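Mitochondrial ubiquitin ligase activator of NFKB 1 (Homo sapiens, PDB 6M2D) acts as a RING-type E3 ligase of the outer mitochondrial membrane, passing ubiquitin from an E2 conjugating enzyme to lysines of target proteins such as AKT1. Local coordinates at residues 7-17 and 25-33. Residues are numbered along the deposited sequence; the frame is centred on the assembly and turned at random.
With ZN (zinc ion), chain G.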
loop_
_atom_site.group_PDB
_atom_site.type_symbol
_atom_site.label_atom_id
_atom_site.label_comp_id
_atom_site.label_asym_id
_atom_site.label_seq_id
_atom_site.Cartn_x
_atom_site.Cartn_y
_atom_site.Cartn_z
ATOM N N CYS A 7 -3.510 6.076 4.509
ATOM C CA CYS A 7 -3.432 4.640 4.260
ATOM C C CYS A 7 -4.814 4.000 4.390
ATOM O O CYS A 7 -5.512 4.203 5.386
ATOM C CB CYS A 7 -2.461 3.993 5.249
ATOM S SG CYS A 7 -2.470 2.186 5.227
ATOM N N VAL A 8 -5.216 3.242 3.363
ATOM C CA VAL A 8 -6.572 2.688 3.326
ATOM C C VAL A 8 -6.774 1.546 4.306
ATOM O O VAL A 8 -7.910 1.091 4.482
ATOM C CB VAL A 8 -6.967 2.182 1.922
ATOM C CG1 VAL A 8 -6.720 3.247 0.873
ATOM C CG2 VAL A 8 -6.237 0.882 1.601
ATOM N N VAL A 9 -5.708 1.075 4.946
ATOM C CA VAL A 9 -5.770 -0.054 5.867
ATOM C C VAL A 9 -5.879 0.405 7.317
ATOM O O VAL A 9 -6.778 -0.019 8.045
ATOM C CB VAL A 9 -4.545 -0.968 5.656
ATOM C CG1 VAL A 9 -4.635 -2.210 6.543
ATOM C CG2 VAL A 9 -4.418 -1.342 4.172
ATOM N N CYS A 10 -4.959 1.258 7.767
ATOM C CA CYS A 10 -5.003 1.741 9.147
ATOM C C CYS A 10 -5.738 3.065 9.287
ATOM O O CYS A 10 -6.254 3.360 10.373
ATOM C CB CYS A 10 -3.587 1.890 9.718
ATOM S SG CYS A 10 -2.532 3.158 8.934
ATOM N N LEU A 11 -5.796 3.868 8.222
ATOM C CA LEU A 11 -6.323 5.231 8.273
ATOM C C LEU A 11 -5.564 6.119 9.260
ATOM O O LEU A 11 -6.103 7.127 9.731
ATOM C CB LEU A 11 -7.815 5.248 8.621
ATOM C CG LEU A 11 -8.810 4.959 7.507
ATOM C CD1 LEU A 11 -10.202 4.935 8.107
ATOM C CD2 LEU A 11 -8.719 5.979 6.377
ATOM N N SER A 12 -4.318 5.764 9.587
ATOM C CA SER A 12 -3.549 6.480 10.597
ATOM C C SER A 12 -2.214 7.004 10.113
ATOM O O SER A 12 -1.687 7.936 10.731
ATOM C CB SER A 12 -3.285 5.586 11.816
ATOM O OG SER A 12 -4.505 5.325 12.462
ATOM N N SER A 13 -1.633 6.408 9.074
ATOM C CA SER A 13 -0.429 6.912 8.443
ATOM C C SER A 13 -0.754 7.302 7.009
ATOM O O SER A 13 -1.717 6.811 6.413
ATOM C CB SER A 13 0.709 5.873 8.476
ATOM O OG SER A 13 1.098 5.576 9.813
ATOM N N PHE A 14 0.041 8.223 6.472
ATOM C CA PHE A 14 -0.097 8.614 5.077
ATOM C C PHE A 14 0.351 7.480 4.168
ATOM O O PHE A 14 1.211 6.671 4.529
ATOM C CB PHE A 14 0.741 9.858 4.778
ATOM C CG PHE A 14 0.345 11.073 5.571
ATOM C CD1 PHE A 14 -0.981 11.488 5.625
ATOM C CD2 PHE A 14 1.304 11.808 6.253
ATOM C CE1 PHE A 14 -1.345 12.620 6.343
ATOM C CE2 PHE A 14 0.951 12.948 6.973
ATOM C CZ PHE A 14 -0.381 13.352 7.016
ATOM N N LYS A 15 -0.249 7.427 2.982
ATOM C CA LYS A 15 0.185 6.489 1.957
ATOM C C LYS A 15 1.649 6.731 1.600
ATOM O O LYS A 15 2.096 7.871 1.467
ATOM C CB LYS A 15 -0.692 6.625 0.713
ATOM C CG LYS A 15 -2.194 6.466 0.967
ATOM C CD LYS A 15 -2.989 6.781 -0.293
ATOM C CE LYS A 15 -4.489 6.595 -0.073
ATOM N NZ LYS A 15 -5.270 6.697 -1.335
ATOM N N SER A 16 2.395 5.653 1.439
ATOM C CA SER A 16 3.833 5.791 1.256
ATOM C C SER A 16 4.430 4.726 0.349
ATOM O O SER A 16 5.632 4.787 0.078
ATOM C CB SER A 16 4.530 5.784 2.633
ATOM O OG SER A 16 4.654 4.466 3.155
ATOM N N CYS A 17 3.631 3.787 -0.162
ATOM C CA CYS A 17 4.102 2.651 -0.938
ATOM C C CYS A 17 3.423 2.624 -2.300
ATOM O O CYS A 17 2.252 2.993 -2.439
ATOM C CB CYS A 17 3.796 1.326 -0.219
ATOM S SG CYS A 17 4.540 1.135 1.403
ATOM N N VAL A 25 -1.291 2.999 -5.119
ATOM C CA VAL A 25 -0.710 3.698 -3.977
ATOM C C VAL A 25 -1.803 3.771 -2.923
ATOM O O VAL A 25 -2.646 4.669 -2.961
ATOM C CB VAL A 25 -0.218 5.103 -4.350
ATOM C CG1 VAL A 25 0.307 5.836 -3.112
ATOM C CG2 VAL A 25 0.838 5.036 -5.438
ATOM N N CYS A 26 -1.817 2.826 -1.986
ATOM C CA CYS A 26 -2.896 2.820 -1.005
ATOM C C CYS A 26 -2.454 2.584 0.428
ATOM O O CYS A 26 -3.308 2.660 1.314
ATOM C CB CYS A 26 -3.944 1.747 -1.350
ATOM S SG CYS A 26 -3.249 0.083 -1.499
ATOM N N SER A 27 -1.184 2.293 0.704
ATOM C CA SER A 27 -0.839 1.780 2.021
ATOM C C SER A 27 0.421 2.444 2.564
ATOM O O SER A 27 1.294 2.874 1.806
ATOM C CB SER A 27 -0.648 0.249 1.973
ATOM O OG SER A 27 0.021 -0.224 3.131
ATOM N N CYS A 28 0.504 2.524 3.893
ATOM C CA CYS A 28 1.759 2.859 4.543
ATOM C C CYS A 28 2.631 1.614 4.629
ATOM O O CYS A 28 2.194 0.499 4.329
ATOM C CB CYS A 28 1.518 3.428 5.937
ATOM S SG CYS A 28 0.939 2.206 7.150
ATOM N N THR A 29 3.880 1.800 5.069
ATOM C CA THR A 29 4.816 0.679 5.063
ATOM C C THR A 29 4.486 -0.339 6.152
ATOM O O THR A 29 4.623 -1.549 5.937
ATOM C CB THR A 29 6.256 1.174 5.222
ATOM O OG1 THR A 29 6.471 2.308 4.375
ATOM C CG2 THR A 29 7.227 0.073 4.819
ATOM N N GLU A 30 4.053 0.128 7.327
ATOM C CA GLU A 30 3.747 -0.798 8.417
ATOM C C GLU A 30 2.593 -1.720 8.050
ATOM O O GLU A 30 2.629 -2.921 8.337
ATOM C CB GLU A 30 3.433 -0.020 9.697
ATOM C CG GLU A 30 4.603 0.059 10.673
ATOM C CD GLU A 30 4.235 0.754 11.976
ATOM O OE1 GLU A 30 3.026 0.833 12.290
ATOM O OE2 GLU A 30 5.160 1.233 12.673
ATOM N N CYS A 31 1.576 -1.181 7.384
ATOM C CA CYS A 31 0.429 -2.005 7.027
ATOM C C CYS A 31 0.802 -3.034 5.969
ATOM O O CYS A 31 0.304 -4.168 5.997
ATOM C CB CYS A 31 -0.712 -1.115 6.553
ATOM S SG CYS A 31 -1.585 -0.375 7.947
ATOM N N TYR A 32 1.677 -2.665 5.026
ATOM C CA TYR A 32 2.145 -3.639 4.047
ATOM C C TYR A 32 2.806 -4.825 4.740
ATOM O O TYR A 32 2.508 -5.985 4.437
ATOM C CB TYR A 32 3.128 -3.001 3.066
ATOM C CG TYR A 32 3.855 -4.090 2.325
ATOM C CD1 TYR A 32 3.187 -4.857 1.377
ATOM C CD2 TYR A 32 5.183 -4.400 2.611
ATOM C CE1 TYR A 32 3.820 -5.879 0.714
ATOM C CE2 TYR A 32 5.834 -5.426 1.948
ATOM C CZ TYR A 32 5.145 -6.160 0.998
ATOM O OH TYR A 32 5.777 -7.179 0.326
ATOM N N ARG A 33 3.730 -4.547 5.662
ATOM C CA ARG A 33 4.389 -5.620 6.393
ATOM C C ARG A 33 3.381 -6.476 7.148
ATOM O O ARG A 33 3.538 -7.699 7.240
ATOM C CB ARG A 33 5.419 -5.035 7.355
ATOM C CG ARG A 33 6.727 -4.629 6.694
ATOM C CD ARG A 33 7.797 -4.330 7.737
ATOM N NE ARG A 33 8.152 -2.914 7.737
ATOM C CZ ARG A 33 7.889 -2.075 8.733
ATOM N NH1 ARG A 33 7.277 -2.513 9.828
ATOM N NH2 ARG A 33 8.242 -0.795 8.638
HETATM ZN ZN ZN G . -1.389 1.824 7.313
HETATM O O HOH W 1 0.496 1.166 -1.574
#
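Cys7 and Cys10 of 7-17 and Cys28 and Cys31 of 25-33 close on one zinc ion, which lies 2.4 Å from Cys7, Cys10 and Cys28 SG and 2.3 Å from Cys31 SG. With SG anti to the backbone N (chi1 171°), Cys7 also turns its sulfur to the amide of Cys28, whose N-H points at Cys7 SG over 3.3 Å, 164° at the hydrogen. Val9 N gives the same sulfur a second bond (3.4 Å, 158°), and Ser12 N bonds Cys10 SG at 3.2 Å. Cys28 SG, accepting from Cys31 N, caps the helix that starts at Thr29. Outside this shell, Val8 N meets Cys26 O head-on at 2.9 Å, while Ser16 N reaches Ser27 O from above the carbonyl plane. A water joins Cys17 O to Cys26 N. Lys15, extended beyond CG, lies alongside 25-26 with CD 3.4 Å from Val25 O, and its NZ bonds weakly to Lys4 O. Cutting Lys15 back to an alanine removes the chain beyond CB, which is likely to uncover Val25 O and cost Lys4 O this partner. Paired CxxC ligands make this one of the RING finger's two zinc sites; N-H groups directed at Cys7 SG from Val9 and Cys28 probably offset thiolate charge.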